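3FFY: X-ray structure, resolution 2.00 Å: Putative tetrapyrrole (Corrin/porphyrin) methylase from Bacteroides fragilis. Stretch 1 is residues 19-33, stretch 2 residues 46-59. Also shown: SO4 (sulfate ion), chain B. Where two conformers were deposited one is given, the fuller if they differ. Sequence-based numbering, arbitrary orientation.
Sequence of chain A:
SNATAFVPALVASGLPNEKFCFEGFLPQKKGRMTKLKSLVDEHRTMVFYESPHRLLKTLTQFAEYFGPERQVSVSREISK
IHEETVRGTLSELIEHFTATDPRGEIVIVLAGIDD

Stretch 1, residues 19-33: KFCFEGFLPQKKGRM
Stretch 2 (46-59) MVFYESPHRLLKTL

Parallel strand pairing sets a backbone register within which side-chain rotamers make the remaining contacts, as this methylase illustrates. The strand through Cys-21 and Phe-22 and the strand through Val-47 and Phe-48 run in the same direction, 20° apart. Cys-21 pairs with Met-46 and Phe-22 with Val-47; a beta bulge then shifts the register, so that Gly-24 meets Phe-48. Val-47 N donates to Cys-21 O (2.8 Å), Glu-23 N to Val-47 O (2.6 Å) and Tyr-49 N to Gly-24 O (2.8 Å). At the bulge Gly-24 adopts phi/psi 76/-134, a positive phi that favours glycine, while the CA-to-CB bond of Glu-23 (-106/-21) points toward the other stretch. Its chi1, m, lays CG over the face of the Phe-48 ring (chi1 m), 4.1 Å from the centroid; chi2, also m, then directs the carboxylate.

Beyond the bulge, Tyr-49 (m, chi2 -33°) receives the edge of Phe-22 (t, chi2 76°) on its ring face, with Phe-22 CE1 3.7 Å from Tyr-49 CE2. The CA-to-CB bond of Phe-25 points away, yet chi1 m returns its ring, whose face covers Tyr-49 CB, 3.7 Å from the centroid.

Arg-32, extended with chi1 to chi3 all t, spans to the second helix: NH2 donates to Thr-58 OG1 (3.1 Å), and NH1 to Pro-27 O (2.8 Å). Thr-58 (m) in turn donates OG1 to Glu-50 OE1 (2.7 Å), so that Arg-32, Thr-58 and Glu-50 form a chain of hydrogen bonds.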

# COMPACT_ATOMS: atom_id res chain seq x y z
N LYS A 19 7.24 14.01 6.84
CA LYS A 19 7.96 15.08 6.15
C LYS A 19 8.17 14.67 4.71
O LYS A 19 8.77 13.61 4.43
CB LYS A 19 9.30 15.38 6.80
CG LYS A 19 9.18 15.94 8.21
CD LYS A 19 10.12 17.13 8.39
CE LYS A 19 9.49 18.44 7.87
NZ LYS A 19 8.47 19.01 8.83
N PHE A 20 7.66 15.50 3.80
CA PHE A 20 7.72 15.17 2.38
C PHE A 20 7.60 16.41 1.52
O PHE A 20 7.07 17.45 1.95
CB PHE A 20 6.67 14.12 1.99
CG PHE A 20 5.24 14.60 2.04
CD1 PHE A 20 4.65 15.21 0.94
CD2 PHE A 20 4.48 14.43 3.17
CE1 PHE A 20 3.34 15.66 0.98
CE2 PHE A 20 3.19 14.89 3.24
CZ PHE A 20 2.60 15.53 2.15
N CYS A 21 8.11 16.26 0.30
CA CYS A 21 8.11 17.30 -0.70
C CYS A 21 7.20 16.92 -1.84
O CYS A 21 7.51 16.02 -2.62
CB CYS A 21 9.51 17.48 -1.23
SG CYS A 21 10.63 17.99 0.07
N PHE A 22 6.07 17.61 -1.94
CA PHE A 22 5.25 17.44 -3.12
C PHE A 22 5.97 18.16 -4.24
O PHE A 22 6.21 19.35 -4.15
CB PHE A 22 3.83 17.99 -2.93
CG PHE A 22 3.01 17.86 -4.16
CD1 PHE A 22 2.49 16.62 -4.53
CD2 PHE A 22 2.84 18.94 -5.03
CE1 PHE A 22 1.75 16.47 -5.73
CE2 PHE A 22 2.10 18.81 -6.20
CZ PHE A 22 1.56 17.56 -6.55
N GLU A 23 6.34 17.42 -5.29
CA GLU A 23 7.01 18.01 -6.45
C GLU A 23 6.10 18.13 -7.68
O GLU A 23 6.34 18.93 -8.58
CB GLU A 23 8.23 17.18 -6.81
CG GLU A 23 9.18 16.87 -5.67
CD GLU A 23 10.00 18.06 -5.20
OE1 GLU A 23 10.06 19.12 -5.88
OE2 GLU A 23 10.62 17.92 -4.15
N GLY A 24 5.02 17.34 -7.73
CA GLY A 24 4.07 17.40 -8.85
C GLY A 24 4.65 16.70 -10.07
O GLY A 24 5.20 15.63 -9.97
N PHE A 25 4.53 17.34 -11.22
CA PHE A 25 5.00 16.80 -12.48
C PHE A 25 6.36 17.38 -12.76
O PHE A 25 6.56 18.58 -12.61
CB PHE A 25 4.06 17.25 -13.59
CG PHE A 25 2.70 16.63 -13.48
CD1 PHE A 25 2.47 15.35 -14.03
CD2 PHE A 25 1.67 17.28 -12.85
CE1 PHE A 25 1.22 14.76 -13.94
CE2 PHE A 25 0.42 16.70 -12.76
CZ PHE A 25 0.20 15.43 -13.30
N LEU A 26 7.28 16.54 -13.19
CA LEU A 26 8.56 17.01 -13.70
C LEU A 26 8.38 17.80 -14.97
O LEU A 26 7.46 17.55 -15.77
CB LEU A 26 9.46 15.84 -14.03
CG LEU A 26 10.25 15.19 -12.92
CD1 LEU A 26 10.64 13.80 -13.47
CD2 LEU A 26 11.52 16.01 -12.65
N PRO A 27 9.24 18.77 -15.17
CA PRO A 27 9.29 19.39 -16.46
C PRO A 27 9.55 18.34 -17.53
O PRO A 27 10.36 17.45 -17.31
CB PRO A 27 10.48 20.33 -16.34
CG PRO A 27 10.61 20.61 -14.89
CD PRO A 27 10.20 19.36 -14.22
N GLN A 28 8.85 18.43 -18.65
CA GLN A 28 9.01 17.46 -19.73
C GLN A 28 10.29 17.70 -20.50
O GLN A 28 10.87 16.75 -21.04
CB GLN A 28 7.82 17.54 -20.71
CG GLN A 28 6.53 16.96 -20.16
CD GLN A 28 6.57 15.42 -20.06
OE1 GLN A 28 6.53 14.73 -21.10
NE2 GLN A 28 6.62 14.88 -18.82
N LYS A 29 10.69 18.97 -20.58
CA LYS A 29 11.84 19.38 -21.40
C LYS A 29 12.63 20.47 -20.66
O LYS A 29 13.28 20.20 -19.65
CB LYS A 29 11.38 19.83 -22.81
CG LYS A 29 10.62 18.75 -23.66
CD LYS A 29 9.65 19.37 -24.75
CE LYS A 29 8.16 18.86 -24.62
NZ LYS A 29 7.24 19.71 -23.73
N LYS A 30 12.57 21.71 -21.14
CA LYS A 30 13.26 22.80 -20.46
C LYS A 30 12.99 22.75 -18.94
O LYS A 30 11.84 22.55 -18.51
CB LYS A 30 12.87 24.17 -21.07
CG LYS A 30 14.05 24.96 -21.69
CD LYS A 30 14.54 26.15 -20.80
CE LYS A 30 14.36 25.88 -19.26
NZ LYS A 30 15.32 26.58 -18.33
N GLY A 31 14.06 22.87 -18.16
CA GLY A 31 13.99 22.90 -16.70
C GLY A 31 14.07 21.53 -16.03
O GLY A 31 14.16 21.47 -14.81
N ARG A 32 14.05 20.45 -16.81
CA ARG A 32 13.93 19.09 -16.24
C ARG A 32 15.18 18.57 -15.57
O ARG A 32 15.12 18.08 -14.45
CB ARG A 32 13.55 18.11 -17.32
CG ARG A 32 13.39 16.69 -16.82
CD ARG A 32 13.11 15.82 -18.01
NE ARG A 32 12.83 14.46 -17.62
CZ ARG A 32 11.63 13.96 -17.31
NH1 ARG A 32 10.55 14.70 -17.35
NH2 ARG A 32 11.54 12.67 -16.98
N MSE A 33 16.30 18.65 -16.30
CA MSE A 33 17.60 18.28 -15.74
C MSE A 33 17.92 19.17 -14.55
O MSE A 33 18.37 18.67 -13.51
CB MSE A 33 18.71 18.35 -16.78
CG MSE A 33 18.43 17.50 -18.02
SE MSE A 33 17.73 15.67 -17.71
CE MSE A 33 19.37 14.54 -17.72
N MSE A 46 10.05 12.44 -1.55
CA MSE A 46 9.59 13.31 -2.62
C MSE A 46 8.39 12.65 -3.23
O MSE A 46 8.37 11.42 -3.38
CB MSE A 46 10.68 13.48 -3.64
CG MSE A 46 11.79 14.35 -3.07
SE MSE A 46 13.42 14.13 -3.95
CE MSE A 46 13.87 12.38 -3.18
N VAL A 47 7.41 13.45 -3.61
CA VAL A 47 6.22 12.91 -4.25
C VAL A 47 6.03 13.60 -5.58
O VAL A 47 6.07 14.85 -5.67
CB VAL A 47 4.94 13.10 -3.40
CG1 VAL A 47 3.71 12.52 -4.17
CG2 VAL A 47 5.16 12.48 -1.99
N PHE A 48 5.88 12.78 -6.61
CA PHE A 48 5.69 13.24 -8.00
C PHE A 48 4.45 12.55 -8.59
O PHE A 48 4.09 11.44 -8.18
CB PHE A 48 6.85 12.80 -8.89
CG PHE A 48 8.23 13.19 -8.38
CD1 PHE A 48 8.85 14.35 -8.83
CD2 PHE A 48 8.90 12.35 -7.51
CE1 PHE A 48 10.13 14.68 -8.37
CE2 PHE A 48 10.17 12.67 -7.05
CZ PHE A 48 10.78 13.83 -7.47
N TYR A 49 3.85 13.21 -9.57
CA TYR A 49 2.82 12.64 -10.45
C TYR A 49 3.43 12.40 -11.81
O TYR A 49 4.29 13.18 -12.26
CB TYR A 49 1.63 13.60 -10.61
CG TYR A 49 0.74 13.74 -9.39
CD1 TYR A 49 0.53 12.69 -8.54
CD2 TYR A 49 0.09 14.93 -9.13
CE1 TYR A 49 -0.33 12.83 -7.45
CE2 TYR A 49 -0.77 15.05 -8.06
CZ TYR A 49 -0.95 13.99 -7.22
OH TYR A 49 -1.80 14.08 -6.14
N GLU A 50 3.01 11.32 -12.45
CA GLU A 50 3.54 10.97 -13.75
C GLU A 50 2.49 10.26 -14.61
O GLU A 50 1.54 9.64 -14.09
CB GLU A 50 4.78 10.09 -13.58
CG GLU A 50 5.62 9.89 -14.83
CD GLU A 50 5.98 11.21 -15.47
OE1 GLU A 50 7.07 11.72 -15.12
OE2 GLU A 50 5.13 11.76 -16.25
N SER A 51 2.67 10.35 -15.92
CA SER A 51 1.80 9.64 -16.85
C SER A 51 2.39 8.27 -17.17
O SER A 51 3.62 8.03 -17.00
CB SER A 51 1.60 10.47 -18.10
OG SER A 51 2.70 10.37 -18.98
N PRO A 52 1.52 7.34 -17.58
CA PRO A 52 2.00 5.97 -17.75
C PRO A 52 3.07 5.86 -18.86
O PRO A 52 4.01 5.08 -18.73
CB PRO A 52 0.75 5.17 -18.14
CG PRO A 52 -0.41 6.10 -18.02
CD PRO A 52 0.08 7.50 -17.87
N HIS A 53 2.94 6.65 -19.92
CA HIS A 53 3.89 6.58 -21.02
C HIS A 53 5.23 7.23 -20.72
O HIS A 53 6.18 7.01 -21.45
CB HIS A 53 3.32 7.22 -22.30
CG HIS A 53 2.09 6.54 -22.81
ND1 HIS A 53 0.93 6.43 -22.08
CD2 HIS A 53 1.83 5.97 -24.01
CE1 HIS A 53 0.01 5.81 -22.79
NE2 HIS A 53 0.53 5.52 -23.97
N ARG A 54 5.31 8.03 -19.66
CA ARG A 54 6.54 8.71 -19.27
C ARG A 54 7.19 8.07 -18.07
O ARG A 54 8.32 8.40 -17.74
CB ARG A 54 6.28 10.19 -18.93
CG ARG A 54 6.53 11.16 -20.08
CD ARG A 54 5.26 11.58 -20.78
NE ARG A 54 4.72 12.83 -20.22
CZ ARG A 54 3.79 13.59 -20.81
NH1 ARG A 54 3.28 13.26 -22.00
NH2 ARG A 54 3.38 14.70 -20.20
N LEU A 55 6.50 7.14 -17.41
CA LEU A 55 7.04 6.61 -16.14
C LEU A 55 8.43 6.00 -16.24
O LEU A 55 9.29 6.28 -15.40
CB LEU A 55 6.07 5.59 -15.51
CG LEU A 55 6.49 5.00 -14.14
CD1 LEU A 55 6.68 6.12 -13.06
CD2 LEU A 55 5.51 3.93 -13.73
N LEU A 56 8.67 5.16 -17.25
CA LEU A 56 9.91 4.42 -17.32
C LEU A 56 11.08 5.38 -17.47
O LEU A 56 12.07 5.24 -16.77
CB LEU A 56 9.93 3.44 -18.50
CG LEU A 56 10.57 2.03 -18.39
CD1 LEU A 56 11.26 1.68 -19.72
CD2 LEU A 56 11.44 1.79 -17.19
N LYS A 57 10.96 6.36 -18.36
CA LYS A 57 11.99 7.41 -18.50
C LYS A 57 12.28 8.10 -17.17
O LYS A 57 13.44 8.20 -16.76
CB LYS A 57 11.56 8.48 -19.53
CG LYS A 57 12.61 9.61 -19.80
CD LYS A 57 12.09 10.71 -20.75
CE LYS A 57 12.91 12.04 -20.59
NZ LYS A 57 12.65 13.03 -21.68
N THR A 58 11.21 8.56 -16.51
CA THR A 58 11.36 9.24 -15.21
C THR A 58 12.11 8.33 -14.20
O THR A 58 13.04 8.79 -13.51
CB THR A 58 10.01 9.72 -14.66
OG1 THR A 58 9.57 10.82 -15.46
CG2 THR A 58 10.15 10.18 -13.22
N LEU A 59 11.70 7.06 -14.10
CA LEU A 59 12.33 6.11 -13.18
C LEU A 59 13.77 5.86 -13.54
O LEU A 59 14.62 5.78 -12.66
CB LEU A 59 11.59 4.78 -13.15
CG LEU A 59 10.19 4.82 -12.55
CD1 LEU A 59 9.62 3.43 -12.69
CD2 LEU A 59 10.15 5.26 -11.11
S SO4 B . 17.36 21.78 -18.48
O1 SO4 B . 16.73 20.39 -18.64
O2 SO4 B . 16.47 22.85 -19.10
O3 SO4 B . 18.82 21.64 -18.84
O4 SO4 B . 17.47 22.16 -16.99